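Local coordinates for protein beta-hexosaminidase LpqI (Mycobacterium tuberculosis H37Rv, PDB 6GFV) that cleaves terminal beta-1,4-linked N-acetylglucosamine from peptidoglycan fragments as a family 3 glycoside hydrolase, and so takes part in cell wall recycling, at residues 2-16 and 65-77. Numbering follows the deposited sequence.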
loop_
_atom_site.group_PDB
_atom_site.type_symbol
_atom_site.label_atom_id
_atom_site.label_comp_id
_atom_site.label_asym_id
_atom_site.label_seq_id
_atom_site.Cartn_x
_atom_site.Cartn_y
_atom_site.Cartn_z
ATOM N N VAL A 2 -15.568 16.228 -10.039
ATOM C CA VAL A 2 -14.328 16.279 -10.803
ATOM C C VAL A 2 -14.404 15.435 -12.078
ATOM O O VAL A 2 -14.358 14.208 -12.013
ATOM C CB VAL A 2 -13.143 15.789 -9.956
ATOM C CG1 VAL A 2 -11.875 15.756 -10.784
ATOM C CG2 VAL A 2 -12.973 16.669 -8.730
ATOM N N PRO A 3 -14.497 16.095 -13.244
ATOM C CA PRO A 3 -14.704 15.435 -14.540
ATOM C C PRO A 3 -13.519 14.590 -15.023
ATOM O O PRO A 3 -12.363 14.946 -14.796
ATOM C CB PRO A 3 -14.943 16.611 -15.488
ATOM C CG PRO A 3 -14.212 17.738 -14.871
ATOM C CD PRO A 3 -14.347 17.552 -13.386
ATOM N N ARG A 4 -13.812 13.478 -15.689
ATOM C CA ARG A 4 -12.771 12.620 -16.239
ATOM C C ARG A 4 -11.999 13.325 -17.344
ATOM O O ARG A 4 -12.533 14.207 -18.023
ATOM C CB ARG A 4 -13.367 11.321 -16.778
ATOM C CG ARG A 4 -14.351 10.659 -15.838
ATOM C CD ARG A 4 -13.633 9.710 -14.886
ATOM N NE ARG A 4 -14.582 8.895 -14.135
ATOM C CZ ARG A 4 -14.383 7.626 -13.792
ATOM N NH1 ARG A 4 -13.267 7.007 -14.136
ATOM N NH2 ARG A 4 -15.313 6.970 -13.113
ATOM N N SER A 5 -10.746 12.912 -17.522
ATOM C CA SER A 5 -9.847 13.516 -18.498
ATOM C C SER A 5 -8.979 12.498 -19.220
ATOM O O SER A 5 -8.695 11.428 -18.699
ATOM C CB SER A 5 -8.939 14.540 -17.825
ATOM O OG SER A 5 -7.910 14.937 -18.717
ATOM N N CYS A 6 -8.528 12.868 -20.413
ATOM C CA CYS A 6 -7.667 12.029 -21.229
ATOM C C CYS A 6 -6.200 12.494 -21.225
ATOM O O CYS A 6 -5.367 11.903 -21.904
ATOM C CB CYS A 6 -8.192 11.981 -22.672
ATOM S SG CYS A 6 -9.729 11.009 -22.915
ATOM N N ALA A 7 -5.897 13.553 -20.473
ATOM C CA ALA A 7 -4.529 14.049 -20.322
ATOM C C ALA A 7 -3.584 12.949 -19.857
ATOM O O ALA A 7 -3.988 12.073 -19.108
ATOM C CB ALA A 7 -4.489 15.198 -19.340
ATOM N N GLU A 8 -2.331 13.000 -20.296
ATOM C CA GLU A 8 -1.326 12.034 -19.847
ATOM C C GLU A 8 -0.975 12.286 -18.367
ATOM O O GLU A 8 -1.160 13.388 -17.870
ATOM C CB GLU A 8 -0.075 12.099 -20.741
ATOM C CG GLU A 8 0.805 13.334 -20.549
ATOM C CD GLU A 8 2.186 13.197 -21.198
ATOM O OE1 GLU A 8 2.654 12.055 -21.399
ATOM O OE2 GLU A 8 2.803 14.238 -21.508
ATOM N N PRO A 9 -0.485 11.253 -17.656
ATOM C CA PRO A 9 -0.176 11.369 -16.227
ATOM C C PRO A 9 0.656 12.590 -15.844
ATOM O O PRO A 9 0.309 13.267 -14.897
ATOM C CB PRO A 9 0.600 10.086 -15.946
ATOM C CG PRO A 9 0.032 9.117 -16.883
ATOM C CD PRO A 9 -0.269 9.879 -18.138
ATOM N N ALA A 10 1.726 12.868 -16.571
ATOM C CA ALA A 10 2.577 14.006 -16.257
ATOM C C ALA A 10 1.815 15.333 -16.292
ATOM O O ALA A 10 2.233 16.311 -15.681
ATOM C CB ALA A 10 3.758 14.053 -17.214
ATOM N N GLY A 11 0.696 15.363 -17.000
ATOM C CA GLY A 11 -0.059 16.584 -17.154
ATOM C C GLY A 11 -1.242 16.687 -16.229
ATOM O O GLY A 11 -1.829 17.744 -16.078
ATOM N N ILE A 12 -1.587 15.577 -15.593
ATOM C CA ILE A 12 -2.743 15.539 -14.710
ATOM C C ILE A 12 -2.764 16.650 -13.643
ATOM O O ILE A 12 -3.830 17.196 -13.379
ATOM C CB ILE A 12 -2.855 14.163 -14.035
ATOM C CG1 ILE A 12 -3.257 13.114 -15.065
ATOM C CG2 ILE A 12 -3.879 14.180 -12.918
ATOM C CD1 ILE A 12 -4.681 13.262 -15.547
ATOM N N PRO A 13 -1.602 17.004 -13.044
ATOM C CA PRO A 13 -1.627 18.111 -12.077
ATOM C C PRO A 13 -2.194 19.433 -12.587
ATOM O O PRO A 13 -2.822 20.129 -11.793
ATOM C CB PRO A 13 -0.159 18.282 -11.716
ATOM C CG PRO A 13 0.394 16.915 -11.829
ATOM C CD PRO A 13 -0.317 16.280 -12.983
ATOM N N ALA A 14 -1.984 19.770 -13.859
ATOM C CA ALA A 14 -2.492 21.027 -14.409
ATOM C C ALA A 14 -4.013 21.112 -14.342
ATOM O O ALA A 14 -4.569 22.200 -14.351
ATOM C CB ALA A 14 -2.025 21.213 -15.849
ATOM N N LEU A 15 -4.677 19.960 -14.271
ATOM C CA LEU A 15 -6.133 19.900 -14.242
ATOM C C LEU A 15 -6.754 20.157 -12.880
ATOM O O LEU A 15 -7.943 20.421 -12.794
ATOM C CB LEU A 15 -6.610 18.530 -14.717
ATOM C CG LEU A 15 -6.039 18.008 -16.019
ATOM C CD1 LEU A 15 -6.627 16.639 -16.256
ATOM C CD2 LEU A 15 -6.371 18.956 -17.162
ATOM N N LEU A 16 -5.973 20.057 -11.812
ATOM C CA LEU A 16 -6.570 20.006 -10.483
ATOM C C LEU A 16 -6.263 21.201 -9.580
ATOM O O LEU A 16 -5.196 21.808 -9.673
ATOM C CB LEU A 16 -6.129 18.721 -9.783
ATOM C CG LEU A 16 -6.463 17.405 -10.483
ATOM C CD1 LEU A 16 -5.902 16.251 -9.689
ATOM C CD2 LEU A 16 -7.966 17.262 -10.625
ATOM N N GLU A 65 -21.244 2.307 -9.349
ATOM C CA GLU A 65 -21.686 3.699 -9.435
ATOM C C GLU A 65 -20.702 4.648 -8.769
ATOM O O GLU A 65 -20.443 5.742 -9.259
ATOM C CB GLU A 65 -23.056 3.881 -8.790
ATOM C CG GLU A 65 -23.603 5.299 -8.887
ATOM C CD GLU A 65 -24.378 5.544 -10.168
ATOM O OE1 GLU A 65 -24.567 4.581 -10.932
ATOM O OE2 GLU A 65 -24.801 6.691 -10.409
ATOM N N ILE A 66 -20.177 4.228 -7.628
ATOM C CA ILE A 66 -19.263 5.052 -6.847
ATOM C C ILE A 66 -17.995 5.292 -7.643
ATOM O O ILE A 66 -17.496 6.412 -7.715
ATOM C CB ILE A 66 -18.918 4.400 -5.505
ATOM C CG1 ILE A 66 -20.147 4.384 -4.599
ATOM C CG2 ILE A 66 -17.781 5.137 -4.832
ATOM C CD1 ILE A 66 -19.991 3.526 -3.380
ATOM N N VAL A 67 -17.496 4.231 -8.260
ATOM C CA VAL A 67 -16.354 4.351 -9.141
ATOM C C VAL A 67 -16.694 5.195 -10.369
ATOM O O VAL A 67 -15.910 6.042 -10.779
ATOM C CB VAL A 67 -15.845 2.973 -9.578
ATOM C CG1 VAL A 67 -14.788 3.119 -10.661
ATOM C CG2 VAL A 67 -15.306 2.214 -8.392
ATOM N N ALA A 68 -17.866 4.978 -10.950
ATOM C CA ALA A 68 -18.253 5.709 -12.162
ATOM C C ALA A 68 -18.292 7.222 -11.949
ATOM O O ALA A 68 -17.990 7.989 -12.860
ATOM C CB ALA A 68 -19.590 5.220 -12.661
ATOM N N GLY A 69 -18.638 7.651 -10.741
ATOM C CA GLY A 69 -18.788 9.062 -10.450
ATOM C C GLY A 69 -17.530 9.832 -10.096
ATOM O O GLY A 69 -17.566 11.050 -10.038
ATOM N N GLY A 70 -16.419 9.139 -9.860
ATOM C CA GLY A 70 -15.190 9.804 -9.453
ATOM C C GLY A 70 -14.307 10.269 -10.598
ATOM O O GLY A 70 -14.429 9.783 -11.716
ATOM N N GLY A 71 -13.408 11.211 -10.319
ATOM C CA GLY A 71 -12.506 11.727 -11.338
ATOM C C GLY A 71 -11.191 12.266 -10.793
ATOM O O GLY A 71 -11.011 12.350 -9.580
ATOM N N PRO A 72 -10.263 12.641 -11.692
ATOM C CA PRO A 72 -10.396 12.607 -13.150
ATOM C C PRO A 72 -9.919 11.292 -13.728
ATOM O O PRO A 72 -9.850 11.143 -14.944
ATOM C CB PRO A 72 -9.477 13.737 -13.598
ATOM C CG PRO A 72 -8.359 13.637 -12.637
ATOM C CD PRO A 72 -8.967 13.220 -11.304
ATOM N N LEU A 73 -9.556 10.369 -12.845
ATOM C CA LEU A 73 -9.126 9.037 -13.233
ATOM C C LEU A 73 -9.893 8.040 -12.379
ATOM O O LEU A 73 -10.576 8.436 -11.442
ATOM C CB LEU A 73 -7.609 8.877 -13.070
ATOM C CG LEU A 73 -6.704 9.580 -14.093
ATOM C CD1 LEU A 73 -5.280 9.310 -13.745
ATOM C CD2 LEU A 73 -6.981 9.141 -15.534
ATOM N N PRO A 74 -9.820 6.749 -12.725
ATOM C CA PRO A 74 -10.608 5.778 -11.973
ATOM C C PRO A 74 -10.230 5.691 -10.495
ATOM O O PRO A 74 -9.061 5.696 -10.136
ATOM C CB PRO A 74 -10.306 4.466 -12.693
ATOM C CG PRO A 74 -9.943 4.885 -14.081
ATOM C CD PRO A 74 -9.225 6.158 -13.937
ATOM N N LEU A 75 -11.238 5.649 -9.642
ATOM C CA LEU A 75 -11.048 5.448 -8.211
ATOM C C LEU A 75 -10.207 4.203 -7.921
ATOM O O LEU A 75 -10.443 3.156 -8.521
ATOM C CB LEU A 75 -12.411 5.311 -7.532
ATOM C CG LEU A 75 -12.457 5.252 -6.004
ATOM C CD1 LEU A 75 -12.179 6.621 -5.390
ATOM C CD2 LEU A 75 -13.775 4.687 -5.509
ATOM N N ALA A 76 -9.234 4.299 -7.012
ATOM C CA ALA A 76 -8.495 3.106 -6.572
ATOM C C ALA A 76 -9.298 2.317 -5.524
ATOM O O ALA A 76 -9.875 2.907 -4.623
ATOM C CB ALA A 76 -7.114 3.488 -5.997
ATOM N N VAL A 77 -9.320 0.991 -5.637
ATOM C CA VAL A 77 -9.991 0.148 -4.642
ATOM C C VAL A 77 -9.053 -0.929 -4.094
ATOM O O VAL A 77 -8.659 -1.836 -4.821
ATOM C CB VAL A 77 -11.253 -0.532 -5.230
ATOM C CG1 VAL A 77 -12.012 -1.301 -4.146
ATOM C CG2 VAL A 77 -12.137 0.489 -5.906
HETATM O O HOH W 1 -16.766 12.823 -11.926
#
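R4 reaches from the N-terminal arm of this TIM-barrel glycoside hydrolase across the loop that joins helix 62-69 to strand 76-83, and its guanidinium ends beside the C-terminal turn of that helix. R4 NH2 donates to A68 O at 2.9 Å; the acceptor lies close to the guanidinium plane, although the donor stands above the carbonyl plane of A68. G70 O sits over one face of the same group. A bend at chi2 (-89°) carries the side chain past G71 and brings R4 NH1 to 3.9 Å from P74 CG; NH1 also bonds to N340, and this would help to fix the group's rotation. The other centre of the contact is P72, which follows a cis peptide bond. V2 CG1 packs on P72 CD at 3.9 Å, while the L16 side chain slants across the ring and brings L16 CD2 near P72 CG. Next to R4, S5 N donates to P72 O on an in-plane lone pair (3.3 Å), and N340 ND2 supplies this carbonyl with a second donor. Deeper in, I12 CD1 and L73 CD1 make a loose apolar contact at 4.4 Å. One water links the arm to the end of the helix, donating to V2 O at 2.8 Å and to G69 O at 2.7 Å.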